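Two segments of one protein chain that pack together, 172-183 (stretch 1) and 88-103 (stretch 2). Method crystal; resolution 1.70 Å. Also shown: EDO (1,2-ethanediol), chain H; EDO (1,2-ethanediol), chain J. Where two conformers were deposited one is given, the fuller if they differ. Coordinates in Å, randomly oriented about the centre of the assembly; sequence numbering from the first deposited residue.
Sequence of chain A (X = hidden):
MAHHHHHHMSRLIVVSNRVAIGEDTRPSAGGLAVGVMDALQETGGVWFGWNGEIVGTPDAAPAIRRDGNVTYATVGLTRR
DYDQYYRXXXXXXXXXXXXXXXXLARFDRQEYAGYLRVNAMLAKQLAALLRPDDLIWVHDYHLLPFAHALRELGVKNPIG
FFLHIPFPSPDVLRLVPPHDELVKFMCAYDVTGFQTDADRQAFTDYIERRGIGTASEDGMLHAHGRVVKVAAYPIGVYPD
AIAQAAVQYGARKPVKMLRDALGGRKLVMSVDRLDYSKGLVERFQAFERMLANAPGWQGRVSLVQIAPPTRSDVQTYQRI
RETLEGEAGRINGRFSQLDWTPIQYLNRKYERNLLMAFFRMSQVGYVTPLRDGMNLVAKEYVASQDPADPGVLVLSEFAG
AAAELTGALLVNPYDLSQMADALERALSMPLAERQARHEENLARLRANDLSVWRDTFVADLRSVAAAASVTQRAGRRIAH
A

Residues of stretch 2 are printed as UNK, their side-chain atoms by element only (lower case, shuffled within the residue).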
# COMPACT_ATOMS: atom_id res chain seq x y z
N VAL A 172 3.08 -0.36 4.65
CA VAL A 172 1.67 0.01 4.51
C VAL A 172 1.02 0.13 5.88
O VAL A 172 0.19 1.01 6.09
CB VAL A 172 0.96 -1.03 3.61
CG1 VAL A 172 -0.55 -0.78 3.58
CG2 VAL A 172 1.55 -0.96 2.19
N LEU A 173 1.42 -0.74 6.81
CA LEU A 173 0.90 -0.65 8.18
C LEU A 173 1.18 0.71 8.81
O LEU A 173 0.36 1.21 9.60
CB LEU A 173 1.51 -1.74 9.05
CG LEU A 173 1.00 -1.76 10.50
CD1 LEU A 173 -0.48 -2.17 10.56
CD2 LEU A 173 1.84 -2.65 11.41
N ARG A 174 2.33 1.32 8.48
CA ARG A 174 2.70 2.61 9.08
C ARG A 174 1.78 3.74 8.66
O ARG A 174 1.87 4.84 9.23
CB ARG A 174 4.15 2.93 8.73
CG ARG A 174 5.13 2.05 9.48
CD ARG A 174 6.57 2.13 8.95
NE ARG A 174 7.08 3.50 8.92
CZ ARG A 174 7.65 4.05 7.85
NH1 ARG A 174 7.79 3.35 6.73
NH2 ARG A 174 8.09 5.30 7.91
N LEU A 175 0.88 3.52 7.70
CA LEU A 175 -0.15 4.51 7.40
C LEU A 175 -1.14 4.66 8.55
O LEU A 175 -1.85 5.66 8.61
CB LEU A 175 -0.87 4.14 6.11
CG LEU A 175 0.09 4.06 4.92
CD1 LEU A 175 -0.65 3.64 3.66
CD2 LEU A 175 0.80 5.37 4.73
N VAL A 176 -1.23 3.66 9.43
CA VAL A 176 -2.00 3.78 10.67
C VAL A 176 -1.11 4.47 11.70
O VAL A 176 -0.12 3.88 12.13
CB VAL A 176 -2.44 2.40 11.19
CG1 VAL A 176 -3.22 2.55 12.49
CG2 VAL A 176 -3.28 1.65 10.15
N PRO A 177 -1.40 5.70 12.12
CA PRO A 177 -0.44 6.43 12.97
C PRO A 177 -0.07 5.67 14.24
O PRO A 177 1.11 5.64 14.62
CB PRO A 177 -1.15 7.76 13.26
CG PRO A 177 -1.97 7.99 11.98
CD PRO A 177 -2.47 6.58 11.62
N PRO A 178 -1.03 4.99 14.95
CA PRO A 178 -0.61 4.23 16.14
C PRO A 178 -0.15 2.79 15.87
O PRO A 178 -0.33 1.90 16.71
CB PRO A 178 -1.88 4.25 17.02
CG PRO A 178 -3.00 4.24 16.02
CD PRO A 178 -2.50 5.12 14.88
N HIS A 179 0.52 2.57 14.73
CA HIS A 179 0.92 1.22 14.34
C HIS A 179 1.79 0.55 15.40
O HIS A 179 1.63 -0.65 15.68
CB HIS A 179 1.65 1.25 13.00
CG HIS A 179 2.82 2.20 12.97
ND1 HIS A 179 4.10 1.82 13.33
CD2 HIS A 179 2.89 3.50 12.60
CE1 HIS A 179 4.91 2.86 13.18
NE2 HIS A 179 4.20 3.88 12.73
N ASP A 180 2.73 1.29 16.00
CA ASP A 180 3.58 0.68 17.02
C ASP A 180 2.77 0.18 18.20
O ASP A 180 3.02 -0.92 18.71
CB ASP A 180 4.65 1.67 17.50
CG ASP A 180 5.51 1.10 18.62
OD1 ASP A 180 6.40 0.27 18.33
OD2 ASP A 180 5.29 1.46 19.80
N GLU A 181 1.79 0.96 18.65
CA GLU A 181 0.97 0.53 19.78
C GLU A 181 0.08 -0.65 19.41
O GLU A 181 -0.16 -1.55 20.23
CB GLU A 181 0.13 1.70 20.28
CG GLU A 181 -0.62 1.41 21.58
CD GLU A 181 -1.21 2.66 22.20
OE1 GLU A 181 -1.06 2.84 23.43
OE2 GLU A 181 -1.82 3.46 21.47
N LEU A 182 -0.44 -0.67 18.17
CA LEU A 182 -1.24 -1.81 17.74
C LEU A 182 -0.42 -3.09 17.76
O LEU A 182 -0.92 -4.15 18.18
CB LEU A 182 -1.80 -1.58 16.34
CG LEU A 182 -2.82 -0.44 16.23
CD1 LEU A 182 -3.24 -0.28 14.81
CD2 LEU A 182 -4.02 -0.71 17.11
N VAL A 183 0.83 -3.02 17.31
CA VAL A 183 1.66 -4.22 17.30
C VAL A 183 1.99 -4.65 18.74
O VAL A 183 2.01 -5.84 19.05
CB VAL A 183 2.92 -3.99 16.45
CG1 VAL A 183 3.94 -5.08 16.69
CG2 VAL A 183 2.54 -3.94 14.95
N UNK A 88 -16.05 4.07 13.80
CA UNK A 88 -14.93 4.89 14.21
C UNK A 88 -13.62 4.36 13.68
O UNK A 88 -13.49 4.08 12.49
N UNK A 89 -12.66 4.17 14.58
CA UNK A 89 -11.27 3.93 14.16
C UNK A 89 -11.11 2.61 13.41
O UNK A 89 -10.38 2.55 12.41
c UNK A 89 -10.37 3.96 15.40
c UNK A 89 -6.36 2.59 14.66
c UNK A 89 -8.02 4.34 14.58
c UNK A 89 -6.73 3.90 14.33
c UNK A 89 -8.59 2.19 15.46
c UNK A 89 -8.96 3.49 15.14
c UNK A 89 -7.30 1.74 15.23
N UNK A 90 -11.79 1.55 13.86
CA UNK A 90 -11.63 0.23 13.24
C UNK A 90 -12.00 0.27 11.76
O UNK A 90 -11.30 -0.28 10.91
c UNK A 90 -12.49 -0.81 13.94
o UNK A 90 -12.12 -1.00 15.28
N UNK A 91 -13.13 0.89 11.45
CA UNK A 91 -13.58 0.88 10.06
C UNK A 91 -13.11 2.10 9.27
O UNK A 91 -13.00 2.02 8.04
c UNK A 91 -15.58 -0.67 10.32
n UNK A 91 -16.67 -0.78 11.07
o UNK A 91 -14.96 -1.65 9.91
c UNK A 91 -15.10 0.75 10.01
N UNK A 92 -12.83 3.21 9.94
CA UNK A 92 -12.34 4.39 9.24
C UNK A 92 -10.84 4.36 9.00
O UNK A 92 -10.37 5.03 8.08
c UNK A 92 -12.69 5.67 10.01
N UNK A 93 -10.07 3.61 9.80
CA UNK A 93 -8.62 3.61 9.68
C UNK A 93 -8.06 2.21 9.49
O UNK A 93 -7.36 1.96 8.50
c UNK A 93 -7.97 4.26 10.92
o UNK A 93 -8.51 5.56 11.14
c UNK A 93 -6.46 4.39 10.73
N UNK A 94 -8.34 1.28 10.41
CA UNK A 94 -7.74 -0.05 10.34
C UNK A 94 -8.17 -0.79 9.08
O UNK A 94 -7.34 -1.23 8.27
c UNK A 94 -8.14 -0.87 11.56
c UNK A 94 -7.42 -0.58 12.86
c UNK A 94 -7.77 -1.63 13.90
c UNK A 94 -5.92 -0.53 12.61
N UNK A 95 -9.48 -0.93 8.90
CA UNK A 95 -9.98 -1.70 7.75
C UNK A 95 -9.42 -1.20 6.43
O UNK A 95 -8.88 -2.02 5.67
c UNK A 95 -12.40 -3.95 6.86
c UNK A 95 -11.51 -1.72 7.75
c UNK A 95 -12.06 -2.65 6.70
c UNK A 95 -13.11 -3.56 3.36
n UNK A 95 -12.84 -4.48 5.67
c UNK A 95 -12.95 -2.42 2.62
c UNK A 95 -12.29 -2.34 5.32
c UNK A 95 -12.78 -3.51 4.71
c UNK A 95 -12.12 -1.18 4.55
c UNK A 95 -12.45 -1.23 3.20
N UNK A 96 -9.49 0.10 6.07
CA UNK A 96 -8.96 0.47 4.75
C UNK A 96 -7.46 0.26 4.62
O UNK A 96 -7.01 -0.19 3.56
c UNK A 96 -9.36 1.95 4.61
c UNK A 96 -9.61 2.43 6.01
c UNK A 96 -10.19 1.23 6.71
N UNK A 97 -6.67 0.56 5.66
CA UNK A 97 -5.22 0.39 5.52
C UNK A 97 -4.87 -1.09 5.39
O UNK A 97 -4.03 -1.47 4.56
c UNK A 97 -4.47 1.03 6.70
c UNK A 97 -4.61 2.56 6.65
c UNK A 97 -2.99 0.63 6.63
N UNK A 98 -5.51 -1.95 6.18
CA UNK A 98 -5.21 -3.38 6.10
C UNK A 98 -5.66 -3.98 4.77
O UNK A 98 -5.16 -5.04 4.39
c UNK A 98 -3.95 -3.77 11.10
c UNK A 98 -5.17 -4.01 8.58
c UNK A 98 -4.55 -4.97 10.71
c UNK A 98 -5.86 -4.15 7.24
c UNK A 98 -5.16 -5.07 9.47
c UNK A 98 -4.56 -2.82 8.97
c UNK A 98 -3.95 -2.69 10.23
N UNK A 99 -6.59 -3.33 4.06
CA UNK A 99 -6.94 -3.76 2.71
C UNK A 99 -6.20 -2.97 1.65
O UNK A 99 -6.63 -2.91 0.49
c UNK A 99 -8.46 -3.70 2.50
c UNK A 99 -9.20 -4.74 3.28
c UNK A 99 -10.12 -5.68 5.05
n UNK A 99 -10.23 -6.53 4.04
n UNK A 99 -9.50 -4.59 4.61
c UNK A 99 -9.65 -5.97 2.92
N UNK A 100 -5.07 -2.36 2.04
CA UNK A 100 -4.16 -1.70 1.10
C UNK A 100 -4.82 -0.49 0.43
O UNK A 100 -4.50 -0.14 -0.71
c UNK A 100 -2.53 -3.56 0.67
c UNK A 100 -0.19 -4.08 0.98
o UNK A 100 0.47 -5.92 2.34
c UNK A 100 -0.52 -5.14 1.80
c UNK A 100 -1.18 -3.31 0.43
c UNK A 100 -3.61 -2.69 0.08
c UNK A 100 -1.85 -5.42 2.06
c UNK A 100 -2.84 -4.63 1.50
N UNK A 101 -5.73 0.16 1.15
CA UNK A 101 -6.32 1.41 0.68
C UNK A 101 -6.00 2.55 1.65
O UNK A 101 -6.90 3.11 2.27
n UNK A 101 -8.28 2.18 -2.35
n UNK A 101 -10.15 1.47 -3.51
c UNK A 101 -9.38 2.45 -3.06
c UNK A 101 -7.81 0.83 -2.03
c UNK A 101 -7.83 1.25 0.49
n UNK A 101 -9.71 3.71 -3.31
c UNK A 101 -8.25 0.31 -0.65
N UNK A 102 -4.72 2.91 1.76
CA UNK A 102 -4.34 4.05 2.58
C UNK A 102 -5.04 5.34 2.19
O UNK A 102 -5.25 6.21 3.04
N UNK A 103 -5.42 5.47 0.92
CA UNK A 103 -6.08 6.67 0.43
C UNK A 103 -7.46 6.86 1.03
O UNK A 103 -7.97 7.99 1.04
c UNK A 103 -6.21 6.63 -1.09
c UNK A 103 -7.01 5.43 -1.58
o UNK A 103 -8.08 5.64 -2.19
o UNK A 103 -6.58 4.28 -1.35
C1 EDO H . -0.94 0.53 -0.64
O1 EDO H . -0.62 1.19 -1.87
C2 EDO H . -1.25 1.59 0.41
O2 EDO H . -2.48 2.25 0.08
C1 EDO J . -16.16 -2.11 6.59
O1 EDO J . -15.89 -0.75 6.93
C2 EDO J . -16.04 -2.27 5.09
O2 EDO J . -16.89 -1.32 4.44

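Position 88 has no side-chain atoms, so it is G88.

Position 89 has one carbon and then a six-carbon ring without a hydroxyl. The ring reaches V176, P178 and L182. This is F89; its CZ lies 3.8 Å from V176 CG1, which sits at the ring edge.

Position 90 has one carbon and one oxygen: S90. Position 91 has two carbons, the second bearing one oxygen and one nitrogen: N91. Position 92 has a single carbon: A92. All three are out of reach of stretch 1.

Position 93 has one carbon carrying an oxygen and a carbon, and it points toward V176. It is T93; CG2 is 4.1 Å from V176 CG1.

Position 94 has four carbons, forked at the second. Its end comes near V176 and L182. It is L94; CD2 is 3.5 Å from L182 CD1.

Position 95 has one carbon and then fused five- and six-membered rings with one nitrogen. It is W95, and it covers nothing on stretch 1.

Position 96 has three carbons closing a ring onto the backbone N: P96. The helix is kinked here, as this N makes no bond to the preceding turn.

Position 97 has one carbon carrying two more. It points toward V172, L175 and V176. It is V97; CG1 is 3.2 Å from V172 O and 3.7 Å from V176 CG2.

Position 98 has one carbon and a plain six-carbon ring. Its CA-to-CB bond points away, but the ring end comes back to L173. It is F98; CE1 is 3.5 Å from L173 CD1.

Position 99 has one carbon and a five-membered ring with two nitrogens: H99. Its ND1 donates to W95 O at 2.8 Å.

Position 100 has one carbon and a six-carbon ring bearing an oxygen. V172 CG1 lies over one face. It is Y100; CE2 is 3.8 Å from V172 CG2.

Position 101 has three carbons, a nitrogen, and a carbon with two more nitrogens: R101. Position 102 has no side chain: G102. An ideal CB there would come 2.5 Å from L175 CD1, a clash. Position 103 has two carbons, the second bearing two oxygens: D103. R101 NH2 and D103 OD2 form a salt bridge at 2.8 Å.

The contact is apolar packing, with no hydrogen bonds across it. V97 and V176 are central, and F89, L94, F98 and Y100 extend the surface. About 508 Å² is buried.

Stretch 2 (88-103) GFSNATLWPVFHYRGD
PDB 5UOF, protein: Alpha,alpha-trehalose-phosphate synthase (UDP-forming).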